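Local atomic coordinates of putative extracellular solute-binding protein (Bordetella bronchiseptica, PDB entry 4P56), a protein that binds mandelate and probably delivers such a solute to a TRAP-type membrane transporter. Residues K68-P73 against F77-D82; R98-K103 against L315-A320; E212-F217 against K283-G288. All blocks are in the same frame, centred on the assembly; numbering follows the deposited sequence.

Contact 1 of 3, residues K68-P73 against F77-D82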
# COMPACT_ATOMS: atom_id res chain seq x y z
N LYS A 68 17.09 9.95 9.37
CA LYS A 68 15.79 10.32 9.95
C LYS A 68 14.82 10.65 8.85
O LYS A 68 15.21 11.08 7.75
CB LYS A 68 15.89 11.56 10.86
CG LYS A 68 16.61 11.35 12.16
CD LYS A 68 16.81 12.68 12.89
CE LYS A 68 18.06 12.64 13.77
NZ LYS A 68 18.22 13.85 14.64
N ALA A 69 13.52 10.51 9.12
CA ALA A 69 12.52 11.02 8.18
C ALA A 69 12.68 12.54 8.10
O ALA A 69 12.88 13.18 9.13
CB ALA A 69 11.09 10.63 8.64
N VAL A 70 12.64 13.14 6.91
CA VAL A 70 12.83 14.59 6.79
C VAL A 70 11.56 15.38 7.09
O VAL A 70 11.60 16.59 7.28
CB VAL A 70 13.37 14.99 5.39
CG1 VAL A 70 14.70 14.30 5.16
CG2 VAL A 70 12.38 14.61 4.30
N THR A 71 10.42 14.69 7.09
CA THR A 71 9.15 15.32 7.45
C THR A 71 8.16 14.23 7.87
O THR A 71 8.56 13.09 8.06
CB THR A 71 8.56 16.12 6.29
OG1 THR A 71 7.37 16.79 6.72
CG2 THR A 71 8.24 15.21 5.10
N ASN A 72 6.89 14.58 8.02
CA ASN A 72 5.88 13.58 8.39
C ASN A 72 5.55 12.70 7.19
O ASN A 72 5.92 13.01 6.07
CB ASN A 72 4.60 14.26 8.89
CG ASN A 72 4.05 15.26 7.89
OD1 ASN A 72 3.45 14.90 6.90
ND2 ASN A 72 4.28 16.55 8.15
N PRO A 73 4.83 11.59 7.41
CA PRO A 73 4.63 10.68 6.25
C PRO A 73 3.96 11.31 5.03
O PRO A 73 4.44 11.17 3.89
CB PRO A 73 3.80 9.54 6.85
CG PRO A 73 4.20 9.54 8.34
CD PRO A 73 4.48 10.97 8.70
N PHE A 77 5.60 13.55 -0.18
CA PHE A 77 5.43 13.82 -1.60
C PHE A 77 6.02 15.20 -1.92
O PHE A 77 6.84 15.36 -2.84
CB PHE A 77 3.94 13.79 -1.98
CG PHE A 77 3.71 13.88 -3.46
CD1 PHE A 77 3.82 15.09 -4.10
CD2 PHE A 77 3.40 12.76 -4.20
CE1 PHE A 77 3.66 15.18 -5.48
CE2 PHE A 77 3.20 12.86 -5.60
CZ PHE A 77 3.34 14.06 -6.22
N ASP A 78 5.60 16.21 -1.16
CA ASP A 78 6.14 17.56 -1.34
C ASP A 78 7.66 17.64 -1.07
O ASP A 78 8.35 18.44 -1.71
CB ASP A 78 5.40 18.56 -0.45
CG ASP A 78 3.98 18.86 -0.96
OD1 ASP A 78 3.75 18.70 -2.17
OD2 ASP A 78 3.11 19.20 -0.14
N ALA A 79 8.17 16.84 -0.14
CA ALA A 79 9.62 16.84 0.12
C ALA A 79 10.34 16.52 -1.17
O ALA A 79 11.36 17.16 -1.50
CB ALA A 79 9.99 15.85 1.19
N VAL A 80 9.81 15.57 -1.93
CA VAL A 80 10.43 15.24 -3.23
C VAL A 80 10.22 16.35 -4.26
O VAL A 80 11.18 16.80 -4.91
CB VAL A 80 9.96 13.83 -3.74
CG1 VAL A 80 10.36 13.61 -5.19
CG2 VAL A 80 10.54 12.76 -2.87
N ARG A 81 8.97 16.82 -4.37
CA ARG A 81 8.64 17.82 -5.35
C ARG A 81 9.47 19.09 -5.12
O ARG A 81 9.95 19.70 -6.06
CB ARG A 81 7.15 18.15 -5.29
CG ARG A 81 6.65 19.03 -6.44
CD ARG A 81 5.13 19.21 -6.32
NE ARG A 81 4.79 19.60 -4.96
CZ ARG A 81 5.14 20.77 -4.40
NH1 ARG A 81 5.81 21.67 -5.10
NH2 ARG A 81 4.80 21.05 -3.16
N ASP A 82 9.68 19.43 -3.85
CA ASP A 82 10.38 20.66 -3.48
C ASP A 82 11.90 20.48 -3.49
O ASP A 82 12.65 21.42 -3.28
CB ASP A 82 9.94 21.11 -2.09
CG ASP A 82 8.46 21.48 -2.02
OD1 ASP A 82 7.83 21.66 -3.07
OD2 ASP A 82 7.93 21.56 -0.89

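Contact 2 of 3, residues R98-K103 against L315-A320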
# COMPACT_ATOMS: atom_id res chain seq x y z
N ARG A 98 -6.77 12.67 -4.05
CA ARG A 98 -5.72 12.94 -5.04
C ARG A 98 -5.27 11.79 -5.93
O ARG A 98 -4.64 11.99 -7.01
CB ARG A 98 -4.51 13.51 -4.30
CG ARG A 98 -4.84 14.89 -3.77
CD ARG A 98 -3.62 15.77 -3.64
NE ARG A 98 -3.92 17.00 -2.90
CZ ARG A 98 -4.29 18.16 -3.44
NH1 ARG A 98 -4.44 18.31 -4.76
NH2 ARG A 98 -4.52 19.19 -2.65
N PHE A 99 -5.58 10.60 -5.47
CA PHE A 99 -5.17 9.35 -6.10
C PHE A 99 -6.39 8.44 -6.23
O PHE A 99 -6.32 7.23 -6.02
CB PHE A 99 -4.05 8.68 -5.32
CG PHE A 99 -2.79 9.47 -5.32
CD1 PHE A 99 -2.03 9.59 -6.50
CD2 PHE A 99 -2.37 10.15 -4.19
CE1 PHE A 99 -0.86 10.37 -6.52
CE2 PHE A 99 -1.21 10.96 -4.22
CZ PHE A 99 -0.45 11.06 -5.39
N GLN A 100 -7.51 9.04 -6.62
CA GLN A 100 -8.74 8.29 -6.78
C GLN A 100 -8.60 7.18 -7.80
O GLN A 100 -9.25 6.13 -7.67
CB GLN A 100 -9.90 9.19 -7.24
CG GLN A 100 -10.12 10.41 -6.39
CD GLN A 100 -11.18 11.35 -7.00
OE1 GLN A 100 -12.22 10.89 -7.52
NE2 GLN A 100 -10.91 12.66 -6.95
N LEU A 101 -7.76 7.38 -8.82
CA LEU A 101 -7.61 6.38 -9.86
C LEU A 101 -6.91 5.10 -9.37
O LEU A 101 -6.98 4.10 -10.05
CB LEU A 101 -6.87 6.92 -11.10
CG LEU A 101 -7.58 8.07 -11.83
CD1 LEU A 101 -6.81 8.55 -13.07
CD2 LEU A 101 -8.97 7.61 -12.23
N THR A 102 -6.21 5.13 -8.25
CA THR A 102 -5.54 3.91 -7.78
C THR A 102 -6.49 2.89 -7.14
O THR A 102 -6.09 1.76 -6.90
CB THR A 102 -4.42 4.23 -6.76
OG1 THR A 102 -5.01 4.76 -5.56
CG2 THR A 102 -3.42 5.20 -7.36
N LYS A 103 -7.72 3.29 -6.88
CA LYS A 103 -8.62 2.48 -6.08
C LYS A 103 -9.08 1.17 -6.77
O LYS A 103 -9.53 0.27 -6.09
CB LYS A 103 -9.80 3.32 -5.61
CG LYS A 103 -9.42 4.27 -4.45
CD LYS A 103 -10.62 5.04 -3.90
CE LYS A 103 -10.19 5.93 -2.71
NZ LYS A 103 -11.37 6.58 -2.03
N LEU A 315 -15.24 3.93 -11.57
CA LEU A 315 -15.56 4.17 -12.97
C LEU A 315 -15.89 5.65 -13.23
O LEU A 315 -15.43 6.25 -14.21
CB LEU A 315 -16.71 3.26 -13.41
CG LEU A 315 -16.29 1.80 -13.54
CD1 LEU A 315 -17.54 0.92 -13.70
CD2 LEU A 315 -15.35 1.56 -14.72
N ASP A 316 -16.68 6.25 -12.34
CA ASP A 316 -17.09 7.65 -12.55
C ASP A 316 -15.87 8.58 -12.52
O ASP A 316 -15.80 9.54 -13.29
CB ASP A 316 -18.08 8.11 -11.49
CG ASP A 316 -19.46 7.47 -11.63
OD1 ASP A 316 -19.81 6.91 -12.70
OD2 ASP A 316 -20.21 7.53 -10.63
N ALA A 317 -14.92 8.28 -11.64
CA ALA A 317 -13.68 9.07 -11.50
C ALA A 317 -12.79 8.86 -12.72
O ALA A 317 -12.15 9.81 -13.22
CB ALA A 317 -12.93 8.69 -10.19
N ALA A 318 -12.77 7.64 -13.21
CA ALA A 318 -11.97 7.31 -14.41
C ALA A 318 -12.49 8.09 -15.60
O ALA A 318 -11.72 8.68 -16.39
CB ALA A 318 -12.05 5.81 -14.72
N LYS A 319 -13.81 8.14 -15.72
CA LYS A 319 -14.43 8.87 -16.82
C LYS A 319 -14.10 10.35 -16.69
O LYS A 319 -13.79 11.03 -17.68
CB LYS A 319 -15.95 8.66 -16.83
CG LYS A 319 -16.65 9.35 -17.96
CD LYS A 319 -18.18 9.18 -17.88
CE LYS A 319 -18.85 9.45 -19.22
NZ LYS A 319 -20.31 9.18 -19.15
N ALA A 320 -14.18 10.87 -15.47
CA ALA A 320 -13.86 12.29 -15.23
C ALA A 320 -12.41 12.59 -15.63
O ALA A 320 -12.12 13.66 -16.14
CB ALA A 320 -14.10 12.67 -13.78

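Contact 3 of 3, residues E212-F217 against K283-G288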
# COMPACT_ATOMS: atom_id res chain seq x y z
N GLU A 212 1.86 -8.48 8.10
CA GLU A 212 3.22 -8.19 8.55
C GLU A 212 3.25 -7.07 9.59
O GLU A 212 4.08 -7.06 10.50
CB GLU A 212 4.15 -7.85 7.36
CG GLU A 212 3.91 -6.47 6.71
CD GLU A 212 4.55 -5.31 7.52
OE1 GLU A 212 4.03 -4.18 7.46
OE2 GLU A 212 5.54 -5.56 8.24
N SER A 213 2.30 -6.16 9.45
CA SER A 213 2.25 -4.95 10.23
C SER A 213 1.93 -5.24 11.69
O SER A 213 2.41 -4.53 12.56
CB SER A 213 1.19 -4.01 9.64
OG SER A 213 1.45 -3.77 8.26
N LEU A 214 1.17 -6.30 11.94
CA LEU A 214 0.93 -6.75 13.31
C LEU A 214 2.25 -6.86 14.06
O LEU A 214 2.35 -6.53 15.26
CB LEU A 214 0.22 -8.11 13.29
CG LEU A 214 -0.01 -8.78 14.63
CD1 LEU A 214 -1.15 -8.10 15.36
CD2 LEU A 214 -0.31 -10.28 14.46
N VAL A 215 3.27 -7.35 13.37
CA VAL A 215 4.54 -7.63 14.02
C VAL A 215 5.48 -6.44 13.90
O VAL A 215 6.14 -6.07 14.88
CB VAL A 215 5.20 -8.90 13.42
CG1 VAL A 215 6.54 -9.17 14.07
CG2 VAL A 215 4.30 -10.07 13.62
N SER A 216 5.56 -5.83 12.72
CA SER A 216 6.59 -4.80 12.53
C SER A 216 6.25 -3.55 13.33
O SER A 216 7.14 -2.84 13.75
CB SER A 216 6.82 -4.49 11.04
OG SER A 216 5.63 -4.04 10.44
N PHE A 217 4.97 -3.30 13.56
CA PHE A 217 4.55 -2.15 14.36
C PHE A 217 4.37 -2.52 15.85
O PHE A 217 3.92 -1.70 16.66
CB PHE A 217 3.30 -1.54 13.75
CG PHE A 217 3.57 -0.79 12.46
CD1 PHE A 217 3.95 0.55 12.49
CD2 PHE A 217 3.48 -1.42 11.25
CE1 PHE A 217 4.20 1.24 11.31
CE2 PHE A 217 3.75 -0.73 10.05
CZ PHE A 217 4.11 0.59 10.09
N LYS A 283 3.31 -16.97 11.95
CA LYS A 283 3.64 -17.71 13.17
C LYS A 283 2.96 -17.03 14.35
O LYS A 283 2.50 -17.69 15.29
CB LYS A 283 5.14 -17.79 13.42
CG LYS A 283 5.49 -18.65 14.65
CD LYS A 283 4.80 -20.02 14.62
CE LYS A 283 5.44 -21.04 15.58
NZ LYS A 283 5.27 -20.70 17.03
N VAL A 284 2.87 -15.70 14.32
CA VAL A 284 2.16 -14.98 15.37
C VAL A 284 0.64 -15.09 15.19
O VAL A 284 -0.07 -15.34 16.16
CB VAL A 284 2.54 -13.48 15.40
CG1 VAL A 284 1.67 -12.72 16.40
CG2 VAL A 284 4.00 -13.32 15.75
N LEU A 285 0.15 -14.87 13.97
CA LEU A 285 -1.29 -14.98 13.72
C LEU A 285 -1.86 -16.33 14.15
O LEU A 285 -2.96 -16.38 14.69
CB LEU A 285 -1.63 -14.81 12.23
CG LEU A 285 -1.67 -13.42 11.63
CD1 LEU A 285 -2.07 -13.49 10.14
CD2 LEU A 285 -2.62 -12.54 12.41
N GLU A 286 -1.13 -17.40 13.86
CA GLU A 286 -1.66 -18.75 14.09
C GLU A 286 -1.30 -19.30 15.47
O GLU A 286 -1.63 -20.44 15.80
CB GLU A 286 -1.15 -19.73 13.01
CG GLU A 286 -1.58 -19.36 11.58
CD GLU A 286 -0.99 -20.30 10.53
OE1 GLU A 286 -0.12 -21.14 10.88
OE2 GLU A 286 -1.40 -20.20 9.36
N GLY A 287 -0.63 -18.49 16.27
CA GLY A 287 0.05 -18.97 17.46
C GLY A 287 -0.79 -19.23 18.70
O GLY A 287 -0.30 -19.83 19.66
N GLY A 288 -2.04 -18.77 18.71
CA GLY A 288 -2.95 -19.11 19.78
C GLY A 288 -3.33 -17.97 20.71
O GLY A 288 -4.33 -18.05 21.41

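Contact 1 of 3, residues K68-P73 against F77-D82
V70 meets A79 where the loop after strand 62-65 runs back over helix 76-81, the helix that it leads into. From CB the valine side chain branches two ways. CG1 lies anti to the carbonyl carbon and beside the backbone N, while CG2 sits between N and carbonyl carbon (chi1 -59°) and is the branch aimed at the helix, its methyl 4.1 Å from CB of A79. The valine also packs against V85. T71 adds a second methyl: its CG2 comes within 4.3 Å of the same A79 CB, so the two loop methyls converge on one methyl of the helix. The T71 side chain also touches H76.

D78, R81 and D82 form a salt-bridge network among themselves. R81 grips D78 side-on, NH2 lying 2.8 Å and NE 3.1 Å from the same oxygen, OD1 of D78. Both nitrogens come from one face of the carboxylate, with the oxygen close to the guanidinium plane. NH1 of R81 lies 2.9 Å from OD1 of D82. The chemistry divides accordingly: between 68-73 and 77-82 the contact is slight and made by methyl groups, while N72 ties the loop to G75 and H76 by hydrogen bonds at the helix start.

Contact 2 of 3, residues R98-K103 against L315-A320
The start of a 3-10 segment, from residue 100 onward, packs here against the C-terminal part of helix 310-320, joining the segment that follows strand 87-91 to the helical C-terminal region of this family 7 solute-binding protein. Q100 points at the helix, and L101 reaches it with the end of its side chain. The leucine holds CG beside its backbone N (chi1 -63°) and sends CD2 over the helix backbone, 3.7 Å from CA of A318 and 4.0 Å from the carbonyl O of A317. The methyl of A318 is more distant, its CB 4.4 Å from L101 CD2, so the leucine leans chiefly on main chain. A132 and K321 also touch the L101 side chain, and the backbone O of L101 accepts a hydrogen bond from NE1 of W314, a polar tie to the same helix.

Q100 reaches out with an extended chain beyond CG, and its amide NE2 is bonded to the carbonyl of G97, which helps fix the amide while OE1 is presented to the helix. That oxygen lies 3.5 Å from CB of A317, a van der Waals contact. The turn itself is pinned at its start: O of F99 accepts from T102 N at 3.1 Å and, in the carbonyl plane, from T102 OG1 at 2.8 Å.

Contact 3 of 3, residues E212-F217 against K283-G288
L214 and V215 on helix 211-216 pack against V284 and L285 at the end of the long helix 263-285, a helix-to-helix contact beside the mandelate pocket of this TRAP solute-binding protein. In all three pairs the side chains meet at a slant, neither parallel nor end-on. L214 points at the other helix with CG anti to its backbone N (chi1 176°), which carries CD2 to two neighbours: CG1 of V284 at 3.7 Å and CD2 of L285 at 3.8 Å. L285 starts out along the flank of its helix and brings its CD2 branch in against L214; both leucines rest further on F152 of strand 149-153. V284 uses its two branches separately. CG1 takes the leucine, whereas CG2 meets CG2 of V215 at 3.9 Å. V215 also touches A281, about one turn earlier on the long helix, and I290 adds to the cover of L214.

S213 of the same helix and F217, just after its end, both touch the bound (R)-mandelate, whereas the L214 side chain lies about 10 Å from the ligand. The backbone N of E212 binds OD1 of D278 on the long helix, and its OE1 is bonded to NE2 of the pocket residue H39. The carboxylate also joins both serines of its own helix: OG of S213 lies 2.7 Å from E212 OE1, met from above the carboxylate plane, and OG of S216 lies 2.7 Å from E212 OE2, on the syn side.

Overall arrangement
From the N terminus, contact 1 closes first, a short local closure in which the loop after strand 62-65 folds onto helix 76-81. The chain then passes through strand 87-91 to residues 98-103, the opening half of contact 2, whose partner on helix 310-320 arrives more than 200 residues later. Contact 3, joining helices 211-216 and 263-285, opens and closes within that long excursion; none of the three cross. Contacts 1 and 2 touch where CE2 of F77 lies 4.1 Å from CZ of F99. Contacts 2 and 3 lie on opposite sides of the chain's centre, their nearest atoms about 17 Å apart, and contact 3 adjoins the ligand pocket.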